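Local coordinates for putative O-acetylhomoserine (Thiol)-lyase (Campylobacter jejuni, PDB 4OC9), which probably catalyses the pyridoxal-phosphate-dependent replacement of the acetate group of O-acetylhomoserine by a sulfur nucleophile, a step in the synthesis of sulfur amino acids, at residues A103-I108 and F130-L135; D163-N168 and F330-D335. One frame throughout, in Å; residues are numbered along the deposited sequence.

Overall arrangement
Interaction 1 (103-108 with 130-135) is mostly buried and lies at the C-terminal ends of two neighbouring parallel strands of the large seven-stranded sheet. Backbone bonds and a phenylalanine ring dominate it, with one ion pair toward the surface. Interaction 2 (163-168 with 330-335) is only partly buried; it brings together two helix ends far apart in sequence through a tyrosine hydroxyl and a cluster of charges. Their centres are about 15 Å apart and they share no helix or strand, yet they do touch: L135, next to helix 136-141, packs with its CD1 3.3 Å from CB of K166 on helix 164-174.

Interaction 1 (A103-I108 and F130-L135); sequences AYSNKI and FDIDDL
F130 and the 104-106 backbone form the heart of this contact. The N-H of F130 donates to O of Y104 (2.9 Å, 135° at the hydrogen), and N106 N returns a weak bond to O of F130 at 2.9 Å. The two bonds straddle S105, which pairs with F130 in parallel register at a CA-CA distance of 5.2 Å. In F130, CG sits between the backbone N and the carbonyl carbon (chi1 73°). The ring lies against the strand itself: the CA of S105 stands over one face as a CH-pi contact, 4.1 Å from the centroid and 21° off the normal. C of A103 approaches the ring edge, while CB of A103 reaches CD1.

At the strand end and beyond, side chains take over. CG2 of I132 is pressed tightly against S105 OG, and the N106 amide crosses the D131 side chain obliquely, with no hydrogen bond between them. Farther out, the extended K107 chain carries NZ to D133 OD2 (3.0 Å), a salt bridge in which NZ meets OD2 nearly along its C-O axis. Y326 OH bonds both partners, and Q158 OE1 also binds the ammonium.

Local turns set these groups in place. S105 OG accepts from K107 N at 3.1 Å, an ST turn that starts the departure from the strand. On the other side D131 OD1 receives D133 N at 3.0 Å from above its carboxylate plane, an Asx turn within the type I turn 131-134. Helix 136-141 covers the A103 and F130 side chains with L138. Strand 101-105, helix 110-119 and strand 126-130 make up a beta-alpha-beta crossover, with 126-130 as the outermost strand, consistent with the large domain of fold-type I pyridoxal-phosphate enzymes.

Interaction 2 (D163-N168 and F330-D335); sequences DIEKIN and FKKYFD
Y333 and D163 are brought together by their first torsions: CG of Y333 is anti to its carbonyl carbon, while CG of D163 is anti to its backbone N (chi1 -171°). The result is a helix-end contact with a salt-bridge network, in which the last turn of helix 327-333 meets the N-terminus of helix 164-174. Helix 327-333 falls, in sequence, between strands 315-317 and 342-346 of the smaller sheet, and helix 164-174 packs on the large sheet through I164 and I167, so the contact ties together the two sheet-bearing parts of the chain.

Two bonds grip the phenol oxygen. Y333 OH donates to D163 OD1, which lies at the ring edge and in its plane, the carboxylate being turned 71° from the ring. The modelled length of 2.5 Å is very short and its exact value is doubtful. The same hydroxyl accepts the N-H of E165 at 2.9 Å and 159°, taking up an amide of the first helical turn. Beside the hydroxyl, CB of I164 packs on CE1 of Y333 at 4.1 Å, and H195 meets the ring edge-to-face.

K332, extended beyond CG, runs beside the tyrosine toward the same helix end. Its NZ forms a weak, salt-bridged hydrogen bond to E165 OE1 (3.4 Å) and a long salt bridge to D163 OD1, and K166 adds another long one to D163 OD2. One water bridges the charges, donating to D163 OD2 and accepting from K332 NZ, with 2.7 Å between the water oxygen and NZ.

Interaction 1 (A103-I108 and F130-L135)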
# COMPACT_ATOMS: atom_id res chain seq x y z
N ALA D 103 -23.05 -1.09 -31.75
CA ALA D 103 -23.81 0.15 -31.77
C ALA D 103 -23.48 0.94 -30.50
O ALA D 103 -23.54 0.38 -29.39
CB ALA D 103 -25.30 -0.13 -31.83
N TYR D 104 -23.19 2.23 -30.66
CA TYR D 104 -22.85 3.03 -29.51
C TYR D 104 -23.49 4.42 -29.50
O TYR D 104 -23.67 5.05 -30.53
CB TYR D 104 -21.33 3.19 -29.43
CG TYR D 104 -20.72 4.09 -30.50
CD1 TYR D 104 -20.53 3.65 -31.81
CD2 TYR D 104 -20.27 5.36 -30.18
CE1 TYR D 104 -19.97 4.48 -32.78
CE2 TYR D 104 -19.69 6.18 -31.13
CZ TYR D 104 -19.55 5.73 -32.42
OH TYR D 104 -18.98 6.56 -33.35
N SER D 105 -23.82 4.88 -28.32
CA SER D 105 -24.42 6.18 -28.12
C SER D 105 -23.48 7.33 -28.53
O SER D 105 -22.26 7.28 -28.31
CB SER D 105 -24.84 6.35 -26.63
OG SER D 105 -25.29 7.66 -26.37
N ASN D 106 -24.08 8.35 -29.11
CA ASN D 106 -23.35 9.52 -29.56
C ASN D 106 -23.04 10.45 -28.39
O ASN D 106 -22.39 11.48 -28.54
CB ASN D 106 -24.14 10.28 -30.63
CG ASN D 106 -25.45 10.88 -30.10
OD1 ASN D 106 -26.02 10.45 -29.09
ND2 ASN D 106 -25.95 11.85 -30.82
N LYS D 107 -23.56 10.11 -27.22
CA LYS D 107 -23.32 10.91 -26.02
C LYS D 107 -22.66 10.06 -24.90
O LYS D 107 -23.34 9.53 -24.02
CB LYS D 107 -24.59 11.60 -25.52
CG LYS D 107 -25.18 12.54 -26.54
CD LYS D 107 -26.34 13.35 -26.00
CE LYS D 107 -26.91 14.18 -27.11
NZ LYS D 107 -27.95 15.11 -26.62
N ILE D 108 -21.33 9.94 -25.00
CA ILE D 108 -20.54 9.18 -24.05
C ILE D 108 -19.18 9.82 -23.77
O ILE D 108 -18.81 10.83 -24.37
CB ILE D 108 -20.27 7.75 -24.51
CG1 ILE D 108 -19.47 7.76 -25.82
CG2 ILE D 108 -21.58 7.01 -24.63
CD1 ILE D 108 -19.15 6.38 -26.37
N PHE D 130 -25.30 6.05 -32.76
CA PHE D 130 -26.77 6.19 -32.77
C PHE D 130 -27.05 7.30 -31.78
O PHE D 130 -26.22 7.60 -30.91
CB PHE D 130 -27.57 4.91 -32.45
CG PHE D 130 -27.52 4.47 -31.01
CD1 PHE D 130 -26.54 3.63 -30.55
CD2 PHE D 130 -28.52 4.89 -30.12
CE1 PHE D 130 -26.53 3.22 -29.23
CE2 PHE D 130 -28.52 4.47 -28.81
CZ PHE D 130 -27.51 3.64 -28.36
N ASP D 131 -28.22 7.92 -31.93
CA ASP D 131 -28.64 9.01 -31.09
C ASP D 131 -29.57 8.49 -29.98
O ASP D 131 -30.67 7.97 -30.27
CB ASP D 131 -29.35 10.04 -31.97
CG ASP D 131 -29.79 11.31 -31.21
OD1 ASP D 131 -29.51 11.49 -29.99
OD2 ASP D 131 -30.44 12.14 -31.88
N ILE D 132 -29.16 8.63 -28.72
CA ILE D 132 -30.01 8.16 -27.61
C ILE D 132 -31.31 8.93 -27.54
O ILE D 132 -32.26 8.47 -26.91
CB ILE D 132 -29.43 8.32 -26.18
CG1 ILE D 132 -28.87 9.71 -26.06
CG2 ILE D 132 -28.35 7.32 -25.90
CD1 ILE D 132 -28.93 10.18 -24.63
N ASP D 133 -31.34 10.14 -28.10
CA ASP D 133 -32.55 10.96 -28.10
C ASP D 133 -33.53 10.61 -29.21
O ASP D 133 -34.64 11.09 -29.21
CB ASP D 133 -32.19 12.44 -28.18
CG ASP D 133 -31.52 12.96 -26.91
OD1 ASP D 133 -31.86 12.46 -25.83
OD2 ASP D 133 -30.72 13.92 -27.00
N ASP D 134 -33.13 9.75 -30.14
CA ASP D 134 -33.98 9.34 -31.25
C ASP D 134 -33.66 7.86 -31.55
O ASP D 134 -32.93 7.54 -32.49
CB ASP D 134 -33.68 10.22 -32.47
CG ASP D 134 -34.54 9.87 -33.67
OD1 ASP D 134 -35.58 9.18 -33.49
OD2 ASP D 134 -34.17 10.30 -34.78
N LEU D 135 -34.27 6.98 -30.78
CA LEU D 135 -34.03 5.56 -30.90
C LEU D 135 -34.29 4.88 -32.21
O LEU D 135 -33.80 3.77 -32.43
CB LEU D 135 -34.62 4.81 -29.70
CG LEU D 135 -34.01 5.24 -28.34
CD1 LEU D 135 -34.65 4.49 -27.19
CD2 LEU D 135 -32.49 5.04 -28.30

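Interaction 2 (D163-N168 and F330-D335)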
# COMPACT_ATOMS: atom_id res chain seq x y z
N ASP D 163 -33.15 6.58 -22.06
CA ASP D 163 -34.44 5.99 -21.76
C ASP D 163 -34.15 4.49 -21.88
O ASP D 163 -34.37 3.85 -22.91
CB ASP D 163 -35.53 6.47 -22.71
CG ASP D 163 -36.92 6.04 -22.26
OD1 ASP D 163 -37.04 5.09 -21.44
OD2 ASP D 163 -37.90 6.64 -22.75
N ILE D 164 -33.68 3.94 -20.78
CA ILE D 164 -33.28 2.54 -20.70
C ILE D 164 -34.32 1.53 -21.18
O ILE D 164 -33.98 0.67 -21.99
CB ILE D 164 -32.77 2.17 -19.31
CG1 ILE D 164 -31.63 3.11 -18.90
CG2 ILE D 164 -32.28 0.74 -19.31
CD1 ILE D 164 -31.13 2.91 -17.48
N GLU D 165 -35.55 1.62 -20.69
CA GLU D 165 -36.62 0.69 -21.11
C GLU D 165 -36.77 0.55 -22.64
O GLU D 165 -37.01 -0.55 -23.13
CB GLU D 165 -37.98 1.07 -20.55
CG GLU D 165 -38.10 0.98 -19.05
CD GLU D 165 -39.49 1.37 -18.58
OE1 GLU D 165 -40.37 1.61 -19.46
OE2 GLU D 165 -39.69 1.42 -17.35
N LYS D 166 -36.65 1.66 -23.35
CA LYS D 166 -36.77 1.66 -24.80
C LYS D 166 -35.58 1.06 -25.47
O LYS D 166 -35.71 0.45 -26.52
CB LYS D 166 -37.03 3.06 -25.32
CG LYS D 166 -38.36 3.58 -24.85
CD LYS D 166 -38.68 4.94 -25.43
CE LYS D 166 -40.05 5.38 -24.91
NZ LYS D 166 -40.44 6.72 -25.43
N ILE D 167 -34.39 1.23 -24.88
CA ILE D 167 -33.20 0.63 -25.44
C ILE D 167 -33.32 -0.88 -25.26
O ILE D 167 -33.01 -1.67 -26.15
CB ILE D 167 -31.93 1.15 -24.79
CG1 ILE D 167 -31.73 2.61 -25.17
CG2 ILE D 167 -30.71 0.39 -25.29
CD1 ILE D 167 -30.53 3.28 -24.52
N ASN D 168 -33.78 -1.27 -24.08
CA ASN D 168 -33.97 -2.65 -23.73
C ASN D 168 -34.92 -3.35 -24.69
O ASN D 168 -34.65 -4.47 -25.14
CB ASN D 168 -34.60 -2.77 -22.37
CG ASN D 168 -34.70 -4.20 -21.91
OD1 ASN D 168 -33.73 -4.96 -22.02
ND2 ASN D 168 -35.86 -4.58 -21.38
N PHE D 330 -35.25 11.77 -15.64
CA PHE D 330 -34.63 11.76 -14.33
C PHE D 330 -35.65 11.29 -13.31
O PHE D 330 -35.38 10.37 -12.54
CB PHE D 330 -34.09 13.15 -13.97
CG PHE D 330 -33.76 13.31 -12.52
CD1 PHE D 330 -32.71 12.62 -11.95
CD2 PHE D 330 -34.45 14.22 -11.75
CE1 PHE D 330 -32.39 12.80 -10.60
CE2 PHE D 330 -34.12 14.42 -10.41
CZ PHE D 330 -33.10 13.72 -9.84
N LYS D 331 -36.81 11.93 -13.29
CA LYS D 331 -37.87 11.56 -12.36
C LYS D 331 -38.31 10.11 -12.57
O LYS D 331 -38.70 9.44 -11.64
CB LYS D 331 -39.09 12.49 -12.50
CG LYS D 331 -38.88 13.94 -12.07
CD LYS D 331 -38.55 14.04 -10.58
CE LYS D 331 -38.39 15.48 -10.14
NZ LYS D 331 -38.15 15.63 -8.69
N LYS D 332 -38.26 9.64 -13.80
CA LYS D 332 -38.68 8.28 -14.10
C LYS D 332 -37.73 7.19 -13.61
O LYS D 332 -38.17 6.18 -13.07
CB LYS D 332 -38.88 8.11 -15.59
CG LYS D 332 -39.39 6.74 -15.97
CD LYS D 332 -39.53 6.60 -17.48
CE LYS D 332 -40.01 5.20 -17.85
NZ LYS D 332 -40.05 5.00 -19.32
N TYR D 333 -36.44 7.40 -13.80
CA TYR D 333 -35.46 6.40 -13.40
C TYR D 333 -34.69 6.58 -12.08
O TYR D 333 -34.15 5.60 -11.57
CB TYR D 333 -34.46 6.22 -14.50
CG TYR D 333 -35.04 5.64 -15.75
CD1 TYR D 333 -35.28 4.28 -15.85
CD2 TYR D 333 -35.29 6.43 -16.87
CE1 TYR D 333 -35.81 3.73 -17.00
CE2 TYR D 333 -35.80 5.88 -18.01
CZ TYR D 333 -36.06 4.52 -18.08
OH TYR D 333 -36.56 3.97 -19.26
N PHE D 334 -34.65 7.78 -11.52
CA PHE D 334 -33.90 8.03 -10.25
C PHE D 334 -34.83 8.09 -9.02
O PHE D 334 -35.43 9.13 -8.74
CB PHE D 334 -33.08 9.30 -10.40
CG PHE D 334 -31.95 9.17 -11.38
CD1 PHE D 334 -32.18 9.13 -12.74
CD2 PHE D 334 -30.65 9.18 -10.95
CE1 PHE D 334 -31.15 9.04 -13.64
CE2 PHE D 334 -29.60 9.10 -11.85
CZ PHE D 334 -29.85 9.03 -13.21
N ASP D 335 -34.93 6.96 -8.31
CA ASP D 335 -35.82 6.85 -7.15
C ASP D 335 -35.54 7.76 -5.95
O ASP D 335 -36.50 8.20 -5.30
CB ASP D 335 -35.94 5.39 -6.71
CG ASP D 335 -36.61 4.50 -7.78
OD1 ASP D 335 -37.10 5.01 -8.81
OD2 ASP D 335 -36.65 3.26 -7.56
O HOH W 1 -40.23 7.32 -20.69